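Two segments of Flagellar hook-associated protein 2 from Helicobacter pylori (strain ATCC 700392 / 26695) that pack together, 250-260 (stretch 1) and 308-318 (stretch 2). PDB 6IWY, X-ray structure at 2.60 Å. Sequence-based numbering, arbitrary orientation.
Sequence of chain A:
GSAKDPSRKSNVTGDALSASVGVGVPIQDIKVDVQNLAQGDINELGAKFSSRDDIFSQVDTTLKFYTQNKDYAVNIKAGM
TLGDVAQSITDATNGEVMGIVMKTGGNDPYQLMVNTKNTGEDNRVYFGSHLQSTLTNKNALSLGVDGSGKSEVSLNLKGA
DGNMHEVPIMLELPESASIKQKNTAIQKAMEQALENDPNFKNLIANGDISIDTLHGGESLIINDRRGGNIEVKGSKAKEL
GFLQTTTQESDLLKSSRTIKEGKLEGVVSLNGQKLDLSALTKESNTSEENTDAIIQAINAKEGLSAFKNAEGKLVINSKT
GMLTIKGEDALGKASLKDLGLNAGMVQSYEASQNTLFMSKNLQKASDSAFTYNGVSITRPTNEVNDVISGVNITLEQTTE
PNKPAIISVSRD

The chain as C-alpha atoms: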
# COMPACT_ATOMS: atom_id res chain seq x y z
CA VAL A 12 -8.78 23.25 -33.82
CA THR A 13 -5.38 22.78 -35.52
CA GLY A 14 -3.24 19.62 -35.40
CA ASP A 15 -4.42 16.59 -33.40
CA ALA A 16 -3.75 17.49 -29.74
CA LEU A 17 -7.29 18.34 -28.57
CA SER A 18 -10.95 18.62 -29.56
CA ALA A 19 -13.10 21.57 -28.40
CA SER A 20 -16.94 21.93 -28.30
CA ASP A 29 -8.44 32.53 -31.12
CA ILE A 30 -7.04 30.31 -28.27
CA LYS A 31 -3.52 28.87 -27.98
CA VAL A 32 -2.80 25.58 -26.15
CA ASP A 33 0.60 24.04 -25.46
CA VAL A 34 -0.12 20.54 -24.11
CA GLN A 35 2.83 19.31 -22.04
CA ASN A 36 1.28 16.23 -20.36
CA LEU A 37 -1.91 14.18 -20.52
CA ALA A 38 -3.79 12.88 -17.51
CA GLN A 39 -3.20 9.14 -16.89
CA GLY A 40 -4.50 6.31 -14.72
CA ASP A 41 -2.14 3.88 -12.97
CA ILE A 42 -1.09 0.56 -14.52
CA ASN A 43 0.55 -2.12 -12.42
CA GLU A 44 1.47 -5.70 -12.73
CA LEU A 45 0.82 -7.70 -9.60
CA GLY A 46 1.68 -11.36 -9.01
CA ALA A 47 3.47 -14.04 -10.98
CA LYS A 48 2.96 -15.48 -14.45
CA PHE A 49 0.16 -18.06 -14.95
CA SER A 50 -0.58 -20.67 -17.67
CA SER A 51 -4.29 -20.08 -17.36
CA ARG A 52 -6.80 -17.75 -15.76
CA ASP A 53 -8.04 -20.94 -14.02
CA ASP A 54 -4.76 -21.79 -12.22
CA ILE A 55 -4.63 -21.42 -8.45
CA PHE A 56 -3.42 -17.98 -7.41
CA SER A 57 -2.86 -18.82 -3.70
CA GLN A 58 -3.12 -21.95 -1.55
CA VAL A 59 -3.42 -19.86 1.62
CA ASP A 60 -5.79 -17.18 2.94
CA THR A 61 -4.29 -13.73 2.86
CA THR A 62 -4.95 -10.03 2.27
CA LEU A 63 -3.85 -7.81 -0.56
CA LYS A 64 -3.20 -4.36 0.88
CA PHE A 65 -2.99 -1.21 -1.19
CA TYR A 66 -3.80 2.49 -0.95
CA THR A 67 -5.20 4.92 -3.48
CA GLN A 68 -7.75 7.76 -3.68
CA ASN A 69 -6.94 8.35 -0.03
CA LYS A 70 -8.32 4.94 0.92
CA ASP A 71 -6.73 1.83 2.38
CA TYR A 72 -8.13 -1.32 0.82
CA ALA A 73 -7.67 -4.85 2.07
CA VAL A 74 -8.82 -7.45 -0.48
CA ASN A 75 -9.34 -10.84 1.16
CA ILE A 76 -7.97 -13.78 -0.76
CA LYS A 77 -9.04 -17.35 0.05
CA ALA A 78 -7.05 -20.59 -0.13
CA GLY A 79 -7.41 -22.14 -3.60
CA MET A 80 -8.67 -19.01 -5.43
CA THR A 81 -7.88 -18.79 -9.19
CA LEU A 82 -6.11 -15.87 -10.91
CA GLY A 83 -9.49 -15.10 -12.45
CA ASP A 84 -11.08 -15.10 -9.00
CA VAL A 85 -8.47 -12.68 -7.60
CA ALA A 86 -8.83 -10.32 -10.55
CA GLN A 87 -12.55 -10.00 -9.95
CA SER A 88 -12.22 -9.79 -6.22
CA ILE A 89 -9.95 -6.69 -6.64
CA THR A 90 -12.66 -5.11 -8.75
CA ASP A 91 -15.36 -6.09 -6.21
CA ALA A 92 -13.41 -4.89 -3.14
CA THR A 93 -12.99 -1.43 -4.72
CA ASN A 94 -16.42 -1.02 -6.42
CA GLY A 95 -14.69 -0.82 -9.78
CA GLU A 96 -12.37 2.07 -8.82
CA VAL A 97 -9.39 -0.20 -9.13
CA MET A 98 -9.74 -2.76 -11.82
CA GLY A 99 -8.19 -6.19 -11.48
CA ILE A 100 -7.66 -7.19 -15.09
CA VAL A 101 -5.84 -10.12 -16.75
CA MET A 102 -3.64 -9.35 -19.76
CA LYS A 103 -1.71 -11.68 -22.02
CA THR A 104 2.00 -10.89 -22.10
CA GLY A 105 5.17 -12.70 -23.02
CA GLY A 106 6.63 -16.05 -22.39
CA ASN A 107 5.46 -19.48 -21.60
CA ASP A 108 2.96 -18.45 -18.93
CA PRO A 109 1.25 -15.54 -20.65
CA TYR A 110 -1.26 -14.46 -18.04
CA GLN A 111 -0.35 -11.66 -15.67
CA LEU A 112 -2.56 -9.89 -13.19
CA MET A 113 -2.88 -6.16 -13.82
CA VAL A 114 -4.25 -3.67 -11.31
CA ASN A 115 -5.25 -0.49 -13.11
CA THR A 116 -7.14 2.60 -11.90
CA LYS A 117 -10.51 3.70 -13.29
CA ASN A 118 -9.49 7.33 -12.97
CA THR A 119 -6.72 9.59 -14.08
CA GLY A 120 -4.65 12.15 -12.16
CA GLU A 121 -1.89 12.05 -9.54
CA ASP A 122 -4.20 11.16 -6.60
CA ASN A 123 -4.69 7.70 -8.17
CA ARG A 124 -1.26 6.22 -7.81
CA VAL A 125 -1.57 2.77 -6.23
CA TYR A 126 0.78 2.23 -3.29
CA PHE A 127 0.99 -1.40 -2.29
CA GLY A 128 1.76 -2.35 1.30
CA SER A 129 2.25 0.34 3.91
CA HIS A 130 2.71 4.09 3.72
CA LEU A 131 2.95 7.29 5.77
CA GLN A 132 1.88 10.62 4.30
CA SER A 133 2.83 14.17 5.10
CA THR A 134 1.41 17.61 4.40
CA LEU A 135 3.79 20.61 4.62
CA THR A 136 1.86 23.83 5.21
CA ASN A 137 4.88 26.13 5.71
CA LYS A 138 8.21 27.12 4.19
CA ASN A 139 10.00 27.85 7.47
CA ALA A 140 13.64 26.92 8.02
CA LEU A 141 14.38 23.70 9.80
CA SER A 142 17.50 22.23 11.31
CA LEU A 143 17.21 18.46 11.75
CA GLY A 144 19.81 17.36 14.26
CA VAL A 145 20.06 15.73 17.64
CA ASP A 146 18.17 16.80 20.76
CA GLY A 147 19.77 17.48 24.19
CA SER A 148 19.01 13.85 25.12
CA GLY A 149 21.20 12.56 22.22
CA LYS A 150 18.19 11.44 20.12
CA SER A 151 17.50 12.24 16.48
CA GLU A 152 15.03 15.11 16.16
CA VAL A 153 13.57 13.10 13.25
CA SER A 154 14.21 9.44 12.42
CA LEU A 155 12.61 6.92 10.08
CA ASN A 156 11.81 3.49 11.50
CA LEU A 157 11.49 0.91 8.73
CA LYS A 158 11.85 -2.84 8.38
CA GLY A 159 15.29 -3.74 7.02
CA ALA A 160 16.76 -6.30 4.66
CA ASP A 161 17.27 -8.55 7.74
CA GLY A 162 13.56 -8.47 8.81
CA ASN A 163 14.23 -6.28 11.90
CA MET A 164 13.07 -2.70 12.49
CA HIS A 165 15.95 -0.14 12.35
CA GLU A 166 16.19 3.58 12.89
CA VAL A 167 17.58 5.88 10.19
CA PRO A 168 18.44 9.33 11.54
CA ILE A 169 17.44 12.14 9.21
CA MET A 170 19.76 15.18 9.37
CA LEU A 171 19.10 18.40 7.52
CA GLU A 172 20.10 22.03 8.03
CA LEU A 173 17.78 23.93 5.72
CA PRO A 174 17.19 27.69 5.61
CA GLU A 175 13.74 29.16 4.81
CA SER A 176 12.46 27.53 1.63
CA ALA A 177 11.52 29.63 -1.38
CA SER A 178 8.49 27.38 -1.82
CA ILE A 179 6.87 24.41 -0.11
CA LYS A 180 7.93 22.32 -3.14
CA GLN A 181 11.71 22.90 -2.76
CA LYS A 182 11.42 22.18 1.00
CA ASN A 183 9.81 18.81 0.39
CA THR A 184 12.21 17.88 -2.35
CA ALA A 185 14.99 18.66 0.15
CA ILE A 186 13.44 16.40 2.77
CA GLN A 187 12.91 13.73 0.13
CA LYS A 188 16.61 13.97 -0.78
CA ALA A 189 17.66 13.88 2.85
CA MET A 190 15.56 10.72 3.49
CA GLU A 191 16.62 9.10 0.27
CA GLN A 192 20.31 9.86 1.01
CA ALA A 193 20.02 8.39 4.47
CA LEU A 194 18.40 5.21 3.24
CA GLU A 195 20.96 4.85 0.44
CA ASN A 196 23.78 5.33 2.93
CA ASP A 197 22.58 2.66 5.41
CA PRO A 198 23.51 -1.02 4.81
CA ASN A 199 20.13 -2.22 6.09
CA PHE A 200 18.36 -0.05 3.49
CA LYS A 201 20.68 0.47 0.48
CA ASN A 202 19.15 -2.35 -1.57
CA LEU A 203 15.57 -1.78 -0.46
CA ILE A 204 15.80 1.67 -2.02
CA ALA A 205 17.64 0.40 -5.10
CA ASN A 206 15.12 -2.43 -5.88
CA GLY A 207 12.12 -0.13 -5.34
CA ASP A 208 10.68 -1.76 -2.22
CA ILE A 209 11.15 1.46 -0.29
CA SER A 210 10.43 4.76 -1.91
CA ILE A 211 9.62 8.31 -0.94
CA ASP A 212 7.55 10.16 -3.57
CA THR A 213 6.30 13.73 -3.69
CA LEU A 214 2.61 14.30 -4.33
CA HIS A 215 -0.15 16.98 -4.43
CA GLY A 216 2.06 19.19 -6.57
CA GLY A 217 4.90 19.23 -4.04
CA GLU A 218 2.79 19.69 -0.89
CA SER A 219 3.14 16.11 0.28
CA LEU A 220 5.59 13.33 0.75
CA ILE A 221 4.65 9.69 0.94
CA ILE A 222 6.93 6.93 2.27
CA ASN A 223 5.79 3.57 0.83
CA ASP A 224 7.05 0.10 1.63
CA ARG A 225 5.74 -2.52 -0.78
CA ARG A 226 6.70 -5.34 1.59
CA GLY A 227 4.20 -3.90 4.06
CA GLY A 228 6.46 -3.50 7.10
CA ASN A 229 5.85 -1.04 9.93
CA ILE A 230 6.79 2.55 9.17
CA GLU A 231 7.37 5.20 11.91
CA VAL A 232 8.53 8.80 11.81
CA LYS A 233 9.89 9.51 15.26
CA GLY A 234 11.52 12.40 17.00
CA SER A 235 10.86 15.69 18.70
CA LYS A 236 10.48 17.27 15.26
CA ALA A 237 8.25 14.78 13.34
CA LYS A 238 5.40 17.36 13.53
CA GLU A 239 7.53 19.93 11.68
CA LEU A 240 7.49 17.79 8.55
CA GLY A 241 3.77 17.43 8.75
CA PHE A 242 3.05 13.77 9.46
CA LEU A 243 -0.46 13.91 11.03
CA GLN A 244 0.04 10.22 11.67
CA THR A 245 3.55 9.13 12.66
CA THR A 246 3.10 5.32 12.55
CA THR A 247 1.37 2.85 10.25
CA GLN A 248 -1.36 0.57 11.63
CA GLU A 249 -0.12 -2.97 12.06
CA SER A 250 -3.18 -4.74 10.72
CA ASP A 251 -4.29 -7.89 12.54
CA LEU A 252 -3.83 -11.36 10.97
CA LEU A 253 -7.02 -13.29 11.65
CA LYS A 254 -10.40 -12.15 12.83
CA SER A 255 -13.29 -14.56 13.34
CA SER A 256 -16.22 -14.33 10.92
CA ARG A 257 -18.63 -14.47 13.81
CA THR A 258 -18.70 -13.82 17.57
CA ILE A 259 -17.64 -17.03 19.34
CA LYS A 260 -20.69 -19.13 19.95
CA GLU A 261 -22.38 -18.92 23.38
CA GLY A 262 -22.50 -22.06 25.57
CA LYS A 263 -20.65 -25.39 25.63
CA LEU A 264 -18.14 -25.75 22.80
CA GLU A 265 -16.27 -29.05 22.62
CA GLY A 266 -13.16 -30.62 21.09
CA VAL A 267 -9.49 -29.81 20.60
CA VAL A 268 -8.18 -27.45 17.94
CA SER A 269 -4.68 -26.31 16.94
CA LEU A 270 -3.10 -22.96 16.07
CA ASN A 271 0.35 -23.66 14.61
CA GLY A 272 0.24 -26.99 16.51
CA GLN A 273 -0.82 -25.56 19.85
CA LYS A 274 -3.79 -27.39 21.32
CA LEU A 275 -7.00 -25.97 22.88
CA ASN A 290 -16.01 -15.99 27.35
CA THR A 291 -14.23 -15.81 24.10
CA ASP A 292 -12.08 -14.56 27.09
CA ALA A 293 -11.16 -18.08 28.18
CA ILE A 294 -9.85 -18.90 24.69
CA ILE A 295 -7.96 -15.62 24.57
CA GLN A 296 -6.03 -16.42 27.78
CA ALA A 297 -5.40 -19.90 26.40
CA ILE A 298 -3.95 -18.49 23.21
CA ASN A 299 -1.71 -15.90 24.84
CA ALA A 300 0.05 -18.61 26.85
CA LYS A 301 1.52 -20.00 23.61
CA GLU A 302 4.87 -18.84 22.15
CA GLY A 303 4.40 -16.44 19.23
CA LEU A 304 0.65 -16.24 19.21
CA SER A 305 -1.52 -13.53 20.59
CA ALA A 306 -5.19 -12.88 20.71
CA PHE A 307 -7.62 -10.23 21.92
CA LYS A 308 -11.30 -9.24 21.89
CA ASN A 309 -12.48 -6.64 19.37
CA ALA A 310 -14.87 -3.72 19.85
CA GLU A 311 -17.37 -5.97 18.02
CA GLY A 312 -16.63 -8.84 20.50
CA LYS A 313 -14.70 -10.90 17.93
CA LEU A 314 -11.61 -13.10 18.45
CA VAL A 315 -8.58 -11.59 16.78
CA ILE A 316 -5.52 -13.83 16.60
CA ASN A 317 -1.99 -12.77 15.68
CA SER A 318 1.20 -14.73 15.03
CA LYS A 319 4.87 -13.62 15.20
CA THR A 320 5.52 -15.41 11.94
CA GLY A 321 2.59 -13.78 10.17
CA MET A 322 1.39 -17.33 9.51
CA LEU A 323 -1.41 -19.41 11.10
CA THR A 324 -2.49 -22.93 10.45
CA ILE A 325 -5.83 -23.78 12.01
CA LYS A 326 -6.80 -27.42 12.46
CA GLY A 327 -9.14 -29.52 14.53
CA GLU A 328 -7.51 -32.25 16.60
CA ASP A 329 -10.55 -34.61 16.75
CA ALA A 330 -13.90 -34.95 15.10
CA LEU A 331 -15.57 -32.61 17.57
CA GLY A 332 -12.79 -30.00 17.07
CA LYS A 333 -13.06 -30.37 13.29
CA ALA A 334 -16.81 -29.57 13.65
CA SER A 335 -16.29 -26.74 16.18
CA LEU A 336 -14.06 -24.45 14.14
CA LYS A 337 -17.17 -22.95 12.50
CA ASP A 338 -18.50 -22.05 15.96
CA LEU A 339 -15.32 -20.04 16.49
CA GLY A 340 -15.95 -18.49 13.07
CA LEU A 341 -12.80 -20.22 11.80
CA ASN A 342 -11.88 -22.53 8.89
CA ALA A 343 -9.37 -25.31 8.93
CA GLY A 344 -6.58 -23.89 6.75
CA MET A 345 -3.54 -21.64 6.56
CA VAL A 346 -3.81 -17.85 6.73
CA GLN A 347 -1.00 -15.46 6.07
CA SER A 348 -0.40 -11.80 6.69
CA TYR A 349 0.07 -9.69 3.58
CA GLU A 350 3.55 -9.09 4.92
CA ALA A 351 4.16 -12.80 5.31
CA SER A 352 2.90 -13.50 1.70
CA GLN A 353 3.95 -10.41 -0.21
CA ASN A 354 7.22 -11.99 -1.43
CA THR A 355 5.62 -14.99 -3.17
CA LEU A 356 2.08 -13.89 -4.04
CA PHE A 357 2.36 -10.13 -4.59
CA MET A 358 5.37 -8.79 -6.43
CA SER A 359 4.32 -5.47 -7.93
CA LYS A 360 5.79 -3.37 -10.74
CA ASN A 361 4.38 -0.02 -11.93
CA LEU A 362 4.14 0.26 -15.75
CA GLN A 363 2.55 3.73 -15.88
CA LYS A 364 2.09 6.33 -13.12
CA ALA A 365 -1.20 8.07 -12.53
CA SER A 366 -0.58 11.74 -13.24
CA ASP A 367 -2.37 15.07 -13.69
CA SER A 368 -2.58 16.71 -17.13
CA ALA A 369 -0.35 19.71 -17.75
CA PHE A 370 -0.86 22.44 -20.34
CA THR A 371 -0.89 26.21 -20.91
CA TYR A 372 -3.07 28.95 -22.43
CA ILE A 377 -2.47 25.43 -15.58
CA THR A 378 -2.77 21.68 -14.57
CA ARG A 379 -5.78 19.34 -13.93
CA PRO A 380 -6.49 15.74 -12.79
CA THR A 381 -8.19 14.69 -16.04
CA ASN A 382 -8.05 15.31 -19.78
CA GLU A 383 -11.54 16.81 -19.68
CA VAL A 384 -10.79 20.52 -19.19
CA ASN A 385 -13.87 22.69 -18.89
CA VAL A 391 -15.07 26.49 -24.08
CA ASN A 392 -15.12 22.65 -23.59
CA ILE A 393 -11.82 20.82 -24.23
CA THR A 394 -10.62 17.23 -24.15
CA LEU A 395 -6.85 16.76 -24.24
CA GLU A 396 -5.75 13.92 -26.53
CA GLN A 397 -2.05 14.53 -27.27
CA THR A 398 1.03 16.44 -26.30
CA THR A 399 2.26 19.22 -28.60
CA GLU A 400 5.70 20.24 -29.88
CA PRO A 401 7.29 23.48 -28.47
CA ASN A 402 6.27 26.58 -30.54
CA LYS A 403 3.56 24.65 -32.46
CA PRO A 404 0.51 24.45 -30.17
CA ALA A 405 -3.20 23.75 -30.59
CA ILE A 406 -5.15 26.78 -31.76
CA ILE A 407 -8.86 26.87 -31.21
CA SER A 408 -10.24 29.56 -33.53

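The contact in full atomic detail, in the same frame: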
# COMPACT_ATOMS: atom_id res chain seq x y z
N SER A 250 -1.86 -4.15 10.87
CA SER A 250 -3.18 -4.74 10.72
C SER A 250 -3.17 -6.19 11.17
O SER A 250 -2.25 -6.94 10.87
CB SER A 250 -3.68 -4.62 9.28
OG SER A 250 -4.96 -5.24 9.16
N ASP A 251 -4.23 -6.60 11.86
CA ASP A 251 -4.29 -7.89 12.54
C ASP A 251 -4.52 -9.05 11.57
O ASP A 251 -5.23 -8.93 10.60
CB ASP A 251 -5.40 -7.85 13.59
N LEU A 252 -3.92 -10.20 11.88
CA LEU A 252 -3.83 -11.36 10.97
C LEU A 252 -5.13 -12.13 10.70
O LEU A 252 -5.44 -12.50 9.58
CB LEU A 252 -2.82 -12.34 11.55
CG LEU A 252 -2.57 -13.61 10.77
CD1 LEU A 252 -1.78 -13.27 9.54
CD2 LEU A 252 -1.85 -14.63 11.64
N LEU A 253 -5.85 -12.44 11.76
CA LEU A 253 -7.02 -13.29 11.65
C LEU A 253 -8.06 -12.72 12.56
O LEU A 253 -7.80 -12.36 13.68
CB LEU A 253 -6.70 -14.73 12.05
CG LEU A 253 -7.86 -15.74 12.08
CD1 LEU A 253 -8.75 -15.66 10.82
CD2 LEU A 253 -7.36 -17.20 12.30
N LYS A 254 -9.27 -12.64 12.05
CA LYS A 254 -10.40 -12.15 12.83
C LYS A 254 -11.52 -13.10 12.53
O LYS A 254 -11.79 -13.32 11.38
CB LYS A 254 -10.73 -10.71 12.41
CG LYS A 254 -12.17 -10.24 12.74
CD LYS A 254 -12.22 -8.74 13.06
CE LYS A 254 -13.44 -8.08 12.47
NZ LYS A 254 -13.29 -7.97 11.00
N SER A 255 -12.15 -13.66 13.55
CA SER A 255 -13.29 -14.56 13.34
C SER A 255 -14.35 -13.94 12.45
O SER A 255 -14.52 -12.71 12.43
CB SER A 255 -13.99 -14.89 14.63
OG SER A 255 -13.04 -15.11 15.64
N SER A 256 -15.06 -14.78 11.72
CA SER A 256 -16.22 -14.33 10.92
C SER A 256 -17.41 -13.96 11.77
O SER A 256 -18.25 -13.20 11.35
CB SER A 256 -16.67 -15.41 9.96
OG SER A 256 -15.85 -15.41 8.81
N ARG A 257 -17.48 -14.54 12.96
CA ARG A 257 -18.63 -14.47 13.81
C ARG A 257 -18.14 -14.37 15.25
O ARG A 257 -17.05 -14.81 15.55
CB ARG A 257 -19.42 -15.76 13.67
CG ARG A 257 -20.00 -16.05 12.26
CD ARG A 257 -21.07 -15.03 11.84
NE ARG A 257 -22.28 -15.70 11.34
CZ ARG A 257 -23.52 -15.51 11.78
NH1 ARG A 257 -23.81 -14.64 12.74
NH2 ARG A 257 -24.49 -16.21 11.25
N THR A 258 -18.96 -13.80 16.13
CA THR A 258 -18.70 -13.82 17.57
C THR A 258 -18.58 -15.27 17.96
O THR A 258 -19.10 -16.11 17.27
CB THR A 258 -19.83 -13.10 18.34
OG1 THR A 258 -21.11 -13.39 17.74
CG2 THR A 258 -19.61 -11.61 18.27
N ILE A 259 -17.84 -15.60 19.00
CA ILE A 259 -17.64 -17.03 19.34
C ILE A 259 -18.96 -17.47 19.84
O ILE A 259 -19.68 -16.67 20.42
CB ILE A 259 -16.53 -17.28 20.39
CG1 ILE A 259 -15.16 -17.08 19.76
CG2 ILE A 259 -16.59 -18.69 20.95
CD1 ILE A 259 -14.05 -17.24 20.74
N LYS A 260 -19.33 -18.72 19.61
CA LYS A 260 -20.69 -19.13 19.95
C LYS A 260 -20.84 -19.20 21.48
O LYS A 260 -19.88 -19.53 22.19
CB LYS A 260 -21.08 -20.46 19.27
CG LYS A 260 -22.58 -20.61 19.08
CD LYS A 260 -22.96 -21.96 18.43
CE LYS A 260 -24.45 -22.24 18.49
NZ LYS A 260 -24.75 -23.60 17.96
N LYS A 308 -9.88 -9.39 22.15
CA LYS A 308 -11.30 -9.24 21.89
C LYS A 308 -11.59 -7.83 21.40
O LYS A 308 -11.44 -6.84 22.12
CB LYS A 308 -12.12 -9.54 23.16
CG LYS A 308 -13.61 -9.12 23.13
N ASN A 309 -12.09 -7.80 20.17
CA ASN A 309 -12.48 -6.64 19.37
C ASN A 309 -13.60 -5.80 19.96
O ASN A 309 -14.37 -6.27 20.79
CB ASN A 309 -13.05 -7.21 18.05
CG ASN A 309 -12.56 -6.49 16.83
OD1 ASN A 309 -11.63 -5.65 16.90
ND2 ASN A 309 -13.16 -6.82 15.68
N ALA A 310 -13.73 -4.57 19.46
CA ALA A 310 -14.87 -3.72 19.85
C ALA A 310 -16.22 -4.31 19.42
O ALA A 310 -17.24 -3.95 19.97
CB ALA A 310 -14.70 -2.34 19.27
N GLU A 311 -16.21 -5.18 18.41
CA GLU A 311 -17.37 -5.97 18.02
C GLU A 311 -17.51 -7.31 18.79
O GLU A 311 -18.40 -8.10 18.48
CB GLU A 311 -17.27 -6.35 16.54
CG GLU A 311 -17.03 -5.23 15.53
CD GLU A 311 -17.04 -5.75 14.08
OE1 GLU A 311 -16.21 -6.66 13.77
OE2 GLU A 311 -17.87 -5.26 13.28
N GLY A 312 -16.61 -7.58 19.74
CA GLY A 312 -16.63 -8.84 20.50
C GLY A 312 -16.00 -10.04 19.80
O GLY A 312 -16.17 -11.18 20.23
N LYS A 313 -15.26 -9.80 18.72
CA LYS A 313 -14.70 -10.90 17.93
C LYS A 313 -13.25 -11.29 18.31
O LYS A 313 -12.43 -10.44 18.68
CB LYS A 313 -14.84 -10.59 16.44
CG LYS A 313 -16.29 -10.71 15.96
CD LYS A 313 -16.46 -10.41 14.48
CE LYS A 313 -17.90 -10.68 14.06
NZ LYS A 313 -18.28 -10.24 12.67
N LEU A 314 -12.96 -12.59 18.24
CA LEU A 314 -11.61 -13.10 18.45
C LEU A 314 -10.70 -12.60 17.35
O LEU A 314 -10.99 -12.80 16.17
CB LEU A 314 -11.64 -14.63 18.42
CG LEU A 314 -10.35 -15.36 18.75
CD1 LEU A 314 -9.94 -15.07 20.19
CD2 LEU A 314 -10.56 -16.89 18.53
N VAL A 315 -9.62 -11.93 17.72
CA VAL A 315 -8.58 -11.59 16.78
C VAL A 315 -7.32 -12.32 17.20
O VAL A 315 -6.91 -12.20 18.32
CB VAL A 315 -8.34 -10.08 16.73
CG1 VAL A 315 -7.23 -9.76 15.75
CG2 VAL A 315 -9.62 -9.36 16.34
N ILE A 316 -6.75 -13.12 16.32
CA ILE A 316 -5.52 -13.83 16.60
C ILE A 316 -4.38 -13.26 15.74
O ILE A 316 -4.55 -13.01 14.55
CB ILE A 316 -5.60 -15.31 16.26
CG1 ILE A 316 -6.89 -15.95 16.79
CG2 ILE A 316 -4.42 -16.02 16.81
CD1 ILE A 316 -7.22 -17.24 16.07
N ASN A 317 -3.23 -13.09 16.36
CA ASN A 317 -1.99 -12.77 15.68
C ASN A 317 -0.90 -13.84 15.86
O ASN A 317 -0.92 -14.59 16.83
CB ASN A 317 -1.52 -11.42 16.20
CG ASN A 317 -2.05 -10.30 15.39
OD1 ASN A 317 -1.73 -10.23 14.19
ND2 ASN A 317 -2.86 -9.41 15.99
N SER A 318 0.04 -13.88 14.94
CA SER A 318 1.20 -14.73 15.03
C SER A 318 2.50 -13.95 14.73
O SER A 318 2.52 -13.13 13.83
CB SER A 318 1.06 -15.83 14.02
OG SER A 318 2.29 -16.52 13.88

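The two stretches run antiparallel and meet as a short piece of β-sheet. Leu 253 faces Ile 316 as a hydrogen-bonded pair. Lys 254 faces Val 315 as a non-hydrogen-bonded pair, with their CA atoms 4.4 Å apart. Together the two stretches bury 752 Å².

Backbone groups satisfy each other along this seam. The amide N of Ile 316 donates to Leu 253 O at 2.9 Å. The return bond, from Leu 253 N to Ile 316 O, is 3.1 Å long and weak, with an angle of 134° at the hydrogen. Two residues further along, Ser 255 N donates to Leu 314 O at 3.0 Å. This bond is nearly straight, at 168°. Leu 314 O also accepts from the side chain of the same serine, with Ser 255 OG 3.1 Å away.

Two CA-H...O contacts fill in between these bonds. Val 315 CA lies 3.3 Å from Leu 253 O, and Lys 254 CA lies 3.5 Å from Leu 314 O. Both carbonyls therefore have a CA-H neighbour in addition to their N-H donors.

At the other end of the seam a side chain stands in for the backbone. Leu 252 N donates to Asn 317 OD1 at 3.2 Å. The CB of Asn 317 points sideways, but the end of the side chain comes nearer and brings the amide oxygen to this N-H.

Lys 313 reaches past the paired strands. Its extended side chain runs beside Ser 255 and Arg 257, and its NZ donates to Ser 256 O at 3.2 Å.

Lys 254 and Val 315 share one face of the sheet. The aliphatic part of Lys 254 passes Asn 309, with Lys 254 CD 3.4 Å from Asn 309 ND2. Lys 254 NZ is 4.2 Å from Glu 311 OE1. The opposite charges are near each other, but the distance is beyond a salt bridge.

Leu 253 and Ile 316 share the other face. Their side chains make an apolar contact, Leu 253 CD2 to Ile 316 CD1, at 3.8 Å. Ile 259 CD1 meets Leu 314 CD2 at 4.1 Å, another apolar contact.

A type I turn from Asn 309 to Gly 312 precedes the strand of stretch 2. Gly 312 N donates to Asn 309 O at 2.8 Å, and Asn 309 N donates to Lys 313 O at 3.1 Å. Gly 312 has a positive phi, which favours glycine.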